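Local coordinates for chain length determinant protein (Shigella flexneri, PDB 4ZM5) that probably regulates the chain length of lipopolysaccharide O-antigen, as a polysaccharide antigen chain regulator of the Wzz family, at residues B[115-120]-B[217-222]; B[126-131]-B[205-210]; B[22-27]-B[39-44]. The protein carries 1 engineered substitution. All blocks are in the same frame, centred on the assembly; numbering follows the deposited sequence.

Interaction 1 (B[115-120]-B[217-222])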
loop_
_atom_site.group_PDB
_atom_site.type_symbol
_atom_site.label_atom_id
_atom_site.label_comp_id
_atom_site.label_asym_id
_atom_site.label_seq_id
_atom_site.Cartn_x
_atom_site.Cartn_y
_atom_site.Cartn_z
ATOM N N LYS B 115 5.870 17.482 -0.572
ATOM C CA LYS B 115 7.074 16.844 -0.024
ATOM C C LYS B 115 6.795 15.377 0.283
ATOM O O LYS B 115 7.621 14.530 -0.023
ATOM C CB LYS B 115 7.563 17.586 1.236
ATOM C CG LYS B 115 8.913 17.101 1.778
ATOM C CD LYS B 115 8.818 16.851 3.286
ATOM C CE LYS B 115 10.052 16.217 3.877
ATOM N NZ LYS B 115 9.751 15.535 5.170
ATOM N N ASP B 116 5.611 15.082 0.839
ATOM C CA ASP B 116 5.156 13.729 1.186
ATOM C C ASP B 116 5.100 12.842 -0.069
ATOM O O ASP B 116 5.618 11.720 -0.048
ATOM C CB ASP B 116 3.772 13.796 1.883
ATOM C CG ASP B 116 3.338 12.523 2.573
ATOM O OD1 ASP B 116 4.025 12.105 3.544
ATOM O OD2 ASP B 116 2.277 11.978 2.195
ATOM N N LEU B 117 4.505 13.372 -1.167
ATOM C CA LEU B 117 4.387 12.648 -2.427
ATOM C C LEU B 117 5.775 12.287 -2.972
ATOM O O LEU B 117 5.979 11.123 -3.336
ATOM C CB LEU B 117 3.574 13.431 -3.472
ATOM C CG LEU B 117 3.472 12.774 -4.855
ATOM C CD1 LEU B 117 2.605 11.537 -4.808
ATOM C CD2 LEU B 117 2.965 13.740 -5.888
ATOM N N LYS B 118 6.735 13.243 -2.967
ATOM C CA LYS B 118 8.067 12.946 -3.494
ATOM C C LYS B 118 8.833 11.946 -2.588
ATOM O O LYS B 118 9.544 11.084 -3.110
ATOM C CB LYS B 118 8.886 14.220 -3.809
ATOM C CG LYS B 118 9.271 15.147 -2.658
ATOM C CD LYS B 118 9.669 16.559 -3.158
ATOM C CE LYS B 118 11.091 16.706 -3.650
ATOM N NZ LYS B 118 11.389 18.119 -4.016
ATOM N N ASP B 119 8.599 11.993 -1.268
ATOM C CA ASP B 119 9.220 11.071 -0.321
ATOM C C ASP B 119 8.719 9.646 -0.544
ATOM O O ASP B 119 9.502 8.693 -0.465
ATOM C CB ASP B 119 8.929 11.510 1.129
ATOM C CG ASP B 119 9.651 12.742 1.636
ATOM O OD1 ASP B 119 10.639 13.165 0.987
ATOM O OD2 ASP B 119 9.246 13.266 2.708
ATOM N N ASN B 120 7.406 9.517 -0.805
ATOM C CA ASN B 120 6.738 8.249 -1.062
ATOM C C ASN B 120 7.163 7.700 -2.400
ATOM O O ASN B 120 7.306 6.487 -2.515
ATOM C CB ASN B 120 5.213 8.407 -1.014
ATOM C CG ASN B 120 4.663 8.412 0.380
ATOM O OD1 ASN B 120 4.852 7.488 1.150
ATOM N ND2 ASN B 120 3.949 9.444 0.729
ATOM N N LEU B 217 4.072 10.077 -12.484
ATOM C CA LEU B 217 3.358 10.829 -11.455
ATOM C C LEU B 217 3.917 12.238 -11.280
ATOM O O LEU B 217 5.131 12.410 -11.173
ATOM C CB LEU B 217 3.388 10.102 -10.098
ATOM C CG LEU B 217 2.730 8.731 -9.987
ATOM C CD1 LEU B 217 3.113 8.075 -8.682
ATOM C CD2 LEU B 217 1.202 8.798 -10.136
ATOM N N LYS B 218 3.019 13.239 -11.241
ATOM C CA LYS B 218 3.336 14.657 -11.037
ATOM C C LYS B 218 2.296 15.292 -10.082
ATOM O O LYS B 218 1.094 15.073 -10.255
ATOM C CB LYS B 218 3.409 15.416 -12.385
ATOM C CG LYS B 218 3.755 16.916 -12.280
ATOM C CD LYS B 218 5.163 17.193 -11.706
ATOM C CE LYS B 218 5.107 18.037 -10.450
ATOM N NZ LYS B 218 6.404 18.069 -9.731
ATOM N N PHE B 219 2.773 16.059 -9.074
ATOM C CA PHE B 219 1.939 16.728 -8.056
ATOM C C PHE B 219 0.916 17.705 -8.664
ATOM O O PHE B 219 -0.220 17.754 -8.193
ATOM C CB PHE B 219 2.822 17.462 -7.028
ATOM C CG PHE B 219 2.058 18.130 -5.908
ATOM C CD1 PHE B 219 1.540 17.387 -4.857
ATOM C CD2 PHE B 219 1.846 19.502 -5.911
ATOM C CE1 PHE B 219 0.813 18.009 -3.837
ATOM C CE2 PHE B 219 1.135 20.121 -4.880
ATOM C CZ PHE B 219 0.623 19.372 -3.851
ATOM N N ASP B 220 1.320 18.468 -9.699
ATOM C CA ASP B 220 0.470 19.444 -10.390
ATOM C C ASP B 220 -0.746 18.787 -11.058
ATOM O O ASP B 220 -1.799 19.424 -11.149
ATOM C CB ASP B 220 1.280 20.217 -11.441
ATOM C CG ASP B 220 2.408 21.050 -10.866
ATOM O OD1 ASP B 220 2.123 21.947 -10.038
ATOM O OD2 ASP B 220 3.576 20.829 -11.269
ATOM N N ASP B 221 -0.602 17.518 -11.513
ATOM C CA ASP B 221 -1.668 16.740 -12.152
ATOM C C ASP B 221 -2.776 16.401 -11.160
ATOM O O ASP B 221 -3.954 16.447 -11.518
ATOM C CB ASP B 221 -1.114 15.445 -12.780
ATOM C CG ASP B 221 -0.490 15.595 -14.163
ATOM O OD1 ASP B 221 -0.708 16.650 -14.809
ATOM O OD2 ASP B 221 0.180 14.640 -14.618
ATOM N N LEU B 222 -2.402 16.083 -9.916
ATOM C CA LEU B 222 -3.371 15.738 -8.890
ATOM C C LEU B 222 -3.890 16.975 -8.140
ATOM O O LEU B 222 -3.142 17.655 -7.405
ATOM C CB LEU B 222 -2.842 14.689 -7.892
ATOM C CG LEU B 222 -1.336 14.539 -7.725
ATOM C CD1 LEU B 222 -0.905 14.787 -6.290
ATOM C CD2 LEU B 222 -0.903 13.175 -8.155
#

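Interaction 2 (B[126-131]-B[205-210])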
loop_
_atom_site.group_PDB
_atom_site.type_symbol
_atom_site.label_atom_id
_atom_site.label_comp_id
_atom_site.label_asym_id
_atom_site.label_seq_id
_atom_site.Cartn_x
_atom_site.Cartn_y
_atom_site.Cartn_z
ATOM N N LYS B 126 12.694 2.822 -4.771
ATOM C CA LYS B 126 13.693 2.010 -4.093
ATOM C C LYS B 126 13.208 0.568 -3.968
ATOM O O LYS B 126 13.955 -0.338 -4.326
ATOM C CB LYS B 126 14.004 2.604 -2.695
ATOM C CG LYS B 126 14.940 1.767 -1.791
ATOM C CD LYS B 126 16.411 1.887 -2.155
ATOM C CE LYS B 126 17.303 1.261 -1.106
ATOM N NZ LYS B 126 17.567 2.189 0.031
ATOM N N ASN B 127 11.958 0.355 -3.498
ATOM C CA ASN B 127 11.405 -0.993 -3.302
ATOM C C ASN B 127 11.258 -1.775 -4.622
ATOM O O ASN B 127 11.606 -2.965 -4.665
ATOM C CB ASN B 127 10.056 -0.929 -2.564
ATOM C CG ASN B 127 10.132 -0.416 -1.131
ATOM O OD1 ASN B 127 11.167 -0.512 -0.443
ATOM N ND2 ASN B 127 9.011 0.100 -0.635
ATOM N N LEU B 128 10.780 -1.097 -5.691
ATOM C CA LEU B 128 10.592 -1.694 -7.017
ATOM C C LEU B 128 11.922 -1.978 -7.727
ATOM O O LEU B 128 12.039 -3.020 -8.369
ATOM C CB LEU B 128 9.694 -0.841 -7.916
ATOM C CG LEU B 128 8.221 -0.713 -7.496
ATOM C CD1 LEU B 128 7.451 0.000 -8.550
ATOM C CD2 LEU B 128 7.556 -2.075 -7.253
ATOM N N GLN B 129 12.917 -1.081 -7.590
ATOM C CA GLN B 129 14.247 -1.249 -8.180
ATOM C C GLN B 129 14.985 -2.391 -7.484
ATOM O O GLN B 129 15.682 -3.149 -8.163
ATOM C CB GLN B 129 15.058 0.049 -8.109
ATOM C CG GLN B 129 14.596 1.085 -9.129
ATOM C CD GLN B 129 15.193 2.463 -8.946
ATOM O OE1 GLN B 129 15.528 2.904 -7.830
ATOM N NE2 GLN B 129 15.267 3.202 -10.046
ATOM N N ASP B 130 14.794 -2.536 -6.145
ATOM C CA ASP B 130 15.368 -3.611 -5.342
ATOM C C ASP B 130 14.789 -4.953 -5.786
ATOM O O ASP B 130 15.525 -5.934 -5.899
ATOM C CB ASP B 130 15.113 -3.373 -3.844
ATOM C CG ASP B 130 16.022 -2.364 -3.148
ATOM O OD1 ASP B 130 16.638 -1.525 -3.853
ATOM O OD2 ASP B 130 16.065 -2.371 -1.891
ATOM N N SER B 131 13.478 -4.975 -6.068
ATOM C CA SER B 131 12.735 -6.145 -6.529
ATOM C C SER B 131 13.214 -6.569 -7.936
ATOM O O SER B 131 13.495 -7.748 -8.133
ATOM C CB SER B 131 11.232 -5.855 -6.518
ATOM O OG SER B 131 10.442 -6.949 -6.959
ATOM N N TYR B 205 7.544 -8.356 -14.957
ATOM C CA TYR B 205 6.972 -7.451 -15.944
ATOM C C TYR B 205 6.017 -6.507 -15.284
ATOM O O TYR B 205 6.049 -5.331 -15.642
ATOM C CB TYR B 205 6.326 -8.206 -17.116
ATOM C CG TYR B 205 7.232 -9.270 -17.697
ATOM C CD1 TYR B 205 8.479 -8.941 -18.231
ATOM C CD2 TYR B 205 6.876 -10.616 -17.651
ATOM C CE1 TYR B 205 9.335 -9.919 -18.727
ATOM C CE2 TYR B 205 7.726 -11.606 -18.151
ATOM C CZ TYR B 205 8.953 -11.250 -18.692
ATOM O OH TYR B 205 9.787 -12.213 -19.215
ATOM N N GLN B 206 5.259 -6.957 -14.256
ATOM C CA GLN B 206 4.378 -6.059 -13.507
ATOM C C GLN B 206 5.226 -4.964 -12.852
ATOM O O GLN B 206 4.998 -3.777 -13.098
ATOM C CB GLN B 206 3.539 -6.794 -12.439
ATOM C CG GLN B 206 2.715 -7.963 -12.943
ATOM C CD GLN B 206 1.804 -8.538 -11.880
ATOM O OE1 GLN B 206 0.990 -7.823 -11.269
ATOM N NE2 GLN B 206 1.882 -9.865 -11.682
ATOM N N THR B 207 6.241 -5.372 -12.084
ATOM C CA THR B 207 7.161 -4.502 -11.346
ATOM C C THR B 207 7.840 -3.461 -12.268
ATOM O O THR B 207 7.928 -2.282 -11.914
ATOM C CB THR B 207 8.204 -5.365 -10.621
ATOM O OG1 THR B 207 7.542 -6.425 -9.939
ATOM C CG2 THR B 207 9.026 -4.584 -9.635
ATOM N N ARG B 208 8.302 -3.896 -13.445
ATOM C CA ARG B 208 9.000 -3.023 -14.381
ATOM C C ARG B 208 8.058 -1.947 -14.945
ATOM O O ARG B 208 8.467 -0.795 -15.121
ATOM C CB ARG B 208 9.616 -3.878 -15.492
ATOM C CG ARG B 208 10.661 -3.132 -16.297
ATOM C CD ARG B 208 11.417 -4.052 -17.206
ATOM N NE ARG B 208 10.558 -4.524 -18.282
ATOM C CZ ARG B 208 10.971 -5.274 -19.292
ATOM N NH1 ARG B 208 12.245 -5.638 -19.381
ATOM N NH2 ARG B 208 10.118 -5.651 -20.234
ATOM N N GLN B 209 6.802 -2.332 -15.224
ATOM C CA GLN B 209 5.787 -1.417 -15.726
ATOM C C GLN B 209 5.337 -0.478 -14.597
ATOM O O GLN B 209 5.152 0.716 -14.838
ATOM C CB GLN B 209 4.594 -2.194 -16.326
ATOM C CG GLN B 209 3.549 -1.327 -17.062
ATOM C CD GLN B 209 4.136 -0.503 -18.190
ATOM O OE1 GLN B 209 4.911 -0.999 -19.034
ATOM N NE2 GLN B 209 3.803 0.785 -18.204
ATOM N N ASN B 210 5.188 -1.010 -13.367
ATOM C CA ASN B 210 4.792 -0.223 -12.203
ATOM C C ASN B 210 5.809 0.886 -11.921
ATOM O O ASN B 210 5.416 1.980 -11.517
ATOM C CB ASN B 210 4.605 -1.118 -10.971
ATOM C CG ASN B 210 3.449 -2.098 -11.097
ATOM O OD1 ASN B 210 2.660 -2.078 -12.065
ATOM N ND2 ASN B 210 3.338 -2.994 -10.120
HETATM O O HOH W 1 7.347 -6.553 -6.464
#

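Interaction 3 (B[22-27]-B[39-44])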
loop_
_atom_site.group_PDB
_atom_site.type_symbol
_atom_site.label_atom_id
_atom_site.label_comp_id
_atom_site.label_asym_id
_atom_site.label_seq_id
_atom_site.Cartn_x
_atom_site.Cartn_y
_atom_site.Cartn_z
ATOM N N GLY B 22 -7.201 11.409 -7.235
ATOM C CA GLY B 22 -5.849 11.654 -7.738
ATOM C C GLY B 22 -4.740 11.220 -6.795
ATOM O O GLY B 22 -3.807 10.536 -7.216
ATOM N N TYR B 23 -4.830 11.623 -5.508
ATOM C CA TYR B 23 -3.859 11.242 -4.478
ATOM C C TYR B 23 -3.932 9.734 -4.239
ATOM O O TYR B 23 -2.898 9.089 -4.105
ATOM C CB TYR B 23 -4.107 12.012 -3.148
ATOM C CG TYR B 23 -2.909 12.031 -2.216
ATOM C CD1 TYR B 23 -1.791 12.814 -2.500
ATOM C CD2 TYR B 23 -2.889 11.260 -1.056
ATOM C CE1 TYR B 23 -0.670 12.809 -1.675
ATOM C CE2 TYR B 23 -1.778 11.267 -0.201
ATOM C CZ TYR B 23 -0.670 12.051 -0.515
ATOM O OH TYR B 23 0.461 12.075 0.277
ATOM N N ASN B 24 -5.163 9.170 -4.219
ATOM C CA ASN B 24 -5.363 7.735 -4.027
ATOM C C ASN B 24 -4.797 6.970 -5.208
ATOM O O ASN B 24 -4.192 5.914 -5.005
ATOM C CB ASN B 24 -6.834 7.382 -3.792
ATOM C CG ASN B 24 -7.084 5.899 -3.670
ATOM O OD1 ASN B 24 -6.744 5.251 -2.686
ATOM N ND2 ASN B 24 -7.567 5.310 -4.729
ATOM N N ASN B 25 -4.969 7.489 -6.428
ATOM C CA ASN B 25 -4.415 6.820 -7.609
ATOM C C ASN B 25 -2.882 6.837 -7.550
ATOM O O ASN B 25 -2.262 5.809 -7.809
ATOM C CB ASN B 25 -4.924 7.431 -8.920
ATOM C CG ASN B 25 -4.285 6.809 -10.123
ATOM O OD1 ASN B 25 -4.371 5.597 -10.340
ATOM N ND2 ASN B 25 -3.531 7.608 -10.862
ATOM N N ALA B 26 -2.286 7.983 -7.168
ATOM C CA ALA B 26 -0.842 8.119 -7.025
ATOM C C ALA B 26 -0.323 7.125 -5.997
ATOM O O ALA B 26 0.640 6.426 -6.291
ATOM C CB ALA B 26 -0.490 9.536 -6.618
ATOM N N MET B 27 -1.019 6.997 -4.835
ATOM C CA MET B 27 -0.688 6.080 -3.725
ATOM C C MET B 27 -0.764 4.612 -4.165
ATOM O O MET B 27 0.131 3.832 -3.834
ATOM C CB MET B 27 -1.603 6.318 -2.505
ATOM C CG MET B 27 -1.301 7.595 -1.723
ATOM S SD MET B 27 0.353 7.691 -0.979
ATOM C CE MET B 27 1.122 8.922 -2.050
ATOM N N SER B 39 -10.572 5.260 2.503
ATOM C CA SER B 39 -11.094 5.818 3.760
ATOM C C SER B 39 -9.966 6.197 4.737
ATOM O O SER B 39 -10.096 7.172 5.482
ATOM C CB SER B 39 -12.070 4.854 4.420
ATOM O OG SER B 39 -11.421 3.677 4.866
ATOM N N ASP B 40 -8.851 5.447 4.703
ATOM C CA ASP B 40 -7.676 5.729 5.523
ATOM C C ASP B 40 -6.947 6.985 5.006
ATOM O O ASP B 40 -6.444 7.755 5.818
ATOM C CB ASP B 40 -6.731 4.517 5.568
ATOM C CG ASP B 40 -7.306 3.275 6.243
ATOM O OD1 ASP B 40 -8.096 3.431 7.208
ATOM O OD2 ASP B 40 -6.932 2.146 5.834
ATOM N N LEU B 41 -6.909 7.202 3.674
ATOM C CA LEU B 41 -6.292 8.394 3.067
ATOM C C LEU B 41 -7.084 9.661 3.415
ATOM O O LEU B 41 -6.488 10.702 3.723
ATOM C CB LEU B 41 -6.174 8.262 1.550
ATOM C CG LEU B 41 -4.977 7.502 1.067
ATOM C CD1 LEU B 41 -5.217 6.972 -0.300
ATOM C CD2 LEU B 41 -3.715 8.360 1.099
ATOM N N GLN B 42 -8.423 9.552 3.387
ATOM C CA GLN B 42 -9.340 10.628 3.748
ATOM C C GLN B 42 -9.076 11.120 5.181
ATOM O O GLN B 42 -8.997 12.333 5.413
ATOM C CB GLN B 42 -10.782 10.145 3.633
ATOM C CG GLN B 42 -11.290 10.003 2.217
ATOM C CD GLN B 42 -12.694 9.483 2.220
ATOM O OE1 GLN B 42 -12.930 8.303 2.444
ATOM N NE2 GLN B 42 -13.662 10.362 2.015
ATOM N N GLU B 43 -8.896 10.171 6.126
ATOM C CA GLU B 43 -8.613 10.449 7.532
ATOM C C GLU B 43 -7.209 11.017 7.717
ATOM O O GLU B 43 -6.988 11.862 8.583
ATOM C CB GLU B 43 -8.785 9.180 8.369
ATOM C CG GLU B 43 -10.223 8.984 8.804
ATOM C CD GLU B 43 -10.577 7.611 9.331
ATOM O OE1 GLU B 43 -11.692 7.132 9.014
ATOM O OE2 GLU B 43 -9.781 7.051 10.124
ATOM N N THR B 44 -6.264 10.541 6.923
ATOM C CA THR B 44 -4.879 10.975 6.955
ATOM C C THR B 44 -4.808 12.425 6.519
ATOM O O THR B 44 -4.106 13.206 7.161
ATOM C CB THR B 44 -4.042 10.020 6.077
ATOM O OG1 THR B 44 -3.998 8.761 6.732
ATOM C CG2 THR B 44 -2.614 10.477 5.857
#

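Interaction 1 (B[115-120]-B[217-222])
L117 meets F219 and L222 where the long helix 91-159, the extended arm of this Wzz periplasmic domain, is touched by the returning chain. Segment 115-120 lies within that helix, whereas 217-222 belongs to the connection that leaves helix 202-215 and leads to strand 228-229 of the sheet. The backbones come nearest at L117 and F219, whose CA atoms are 7.4 Å apart.

Polar interactions stay within the segments or lead elsewhere. On the helix, K115 NZ forms a salt bridge with D119 OD2 at 3.4 Å. The same ammonium is paired with D16 of the second subunit, so one lysine serves both its own helix and the assembly. N120 OD1 is hydrogen-bonded to Y31 of helix 17-31. In the connection, F219 to D221 follow helical backbone angles, and two weak bonds, D221 N to K218 O and L222 N to F219 O, accompany a turn after which L222 faces L117.

The contact between the two segments is apolar and rests on a single methyl group. With CG of L117 anti to its own backbone N (chi1 177°), the branch reaches across to the connection and CD2 does the touching. This methyl lies against F219 CA and CB, 3.8 Å from F219 CA, and also close to the edge of the phenyl ring, near the ring plane rather than over a face. The side chains of L117 and F219 meet at a slant, and the ring continues along the long helix to pack on N110 and E114. L222 completes the hydrophobic patch from the turn, its CD1 lying 4.0 Å from L117 CD2.

Interaction 2 (B[126-131]-B[205-210])
T207 turns its methyl CG2 anti to the backbone N, which presents it to L128 and S131, while OG1 takes the position beside the backbone N (chi1 -48°) and is hydrogen-bonded to N203 O one turn earlier. L128 has CG anti to its carbonyl carbon (chi1 -67°), which spreads its two methyls over helix 202-215. T207 CG2 lies 3.6 Å from L128 O and 3.8 Å from L128 CD2, so the methyl reaches the main chain of the long helix as well as the leucine branch. The L128 side chain crosses that of N210 at about a right angle, and its other methyl, CD1, packs 3.9 Å from N210 CB. S131 OG sits 3.8 Å from T207 CG2. A water beside this pair is bonded to S131 OG at 3.2 Å and donates a weak bond to T207 OG1, adding a polar margin to a largely apolar seam. R208 pairs with E141 of the third subunit. With 143° between the N-to-C directions of the two short helical segments, the arrangement is that of a roughly antiparallel helix pair, in which helix 202-215 runs back along the extended arm of the Wzz domain.

Interaction 3 (B[22-27]-B[39-44])
L41 reaches from helix 38-53 to Y23, N24 and M27 on helix 17-31, and its two methyls divide the work. These successive helices, joined by a short loop, form a helix-loop-helix unit whose first helix packs on the long helix 91-159. A chi1 of -83° sets CG of L41 opposite the carbonyl carbon, and the leucine fork faces the other helix. CD1 goes to N24, and CD2 rests against both Y23 and M27.

The three receiving side chains differ in shape. The chi1 of Y23, -161°, swings its ring toward helix 38-53. The methyl approaches that ring at its edge: L41 CD2 is 3.7 Å from Y23 CD2, near the ring plane. M27 touches early in its chain, where M27 CG is 3.8 Å from L41 CD2, and its thioether then leads off to L117 and N120 of the long helix. The side chain of N24 crosses L41 at about a right angle, and N24 OD1 comes within 3.3 Å of L41 CD1. N24 also packs on L123 of the third subunit.

The short helical segments cross at 117°, with CA atoms of N24 and L41 7.2 Å apart. Within the second, T44 OG1 donates to D40 O at 2.8 Å, and T44 N reaches the same oxygen from the opposite face.

What joins the two segments is mainly van der Waals packing, with the amide oxygen of buried N24 set against a leucine methyl, so the fit of L41 probably matters more here than directional bonds.

Interactions 1 and 3 adjoin through several side-chain contacts, with centres 12 Å apart: L217 CD2 packs 3.8 Å from A26 CA, and D116 OD2 approaches Y23 OH to 2.6 Å. Interaction 2 lies farther along helix 91-159, which it shares with interaction 1; their centres are 18 Å apart and their nearest atoms about 7 Å. From interaction 3 its centre is 21 Å away. The S131 side chain of interaction 2 is about 9 Å from a bound magnesium ion. Interactions 1 and 2 both touch the second subunit, and interactions 2 and 3 the third, so all three lie next to subunit interfaces.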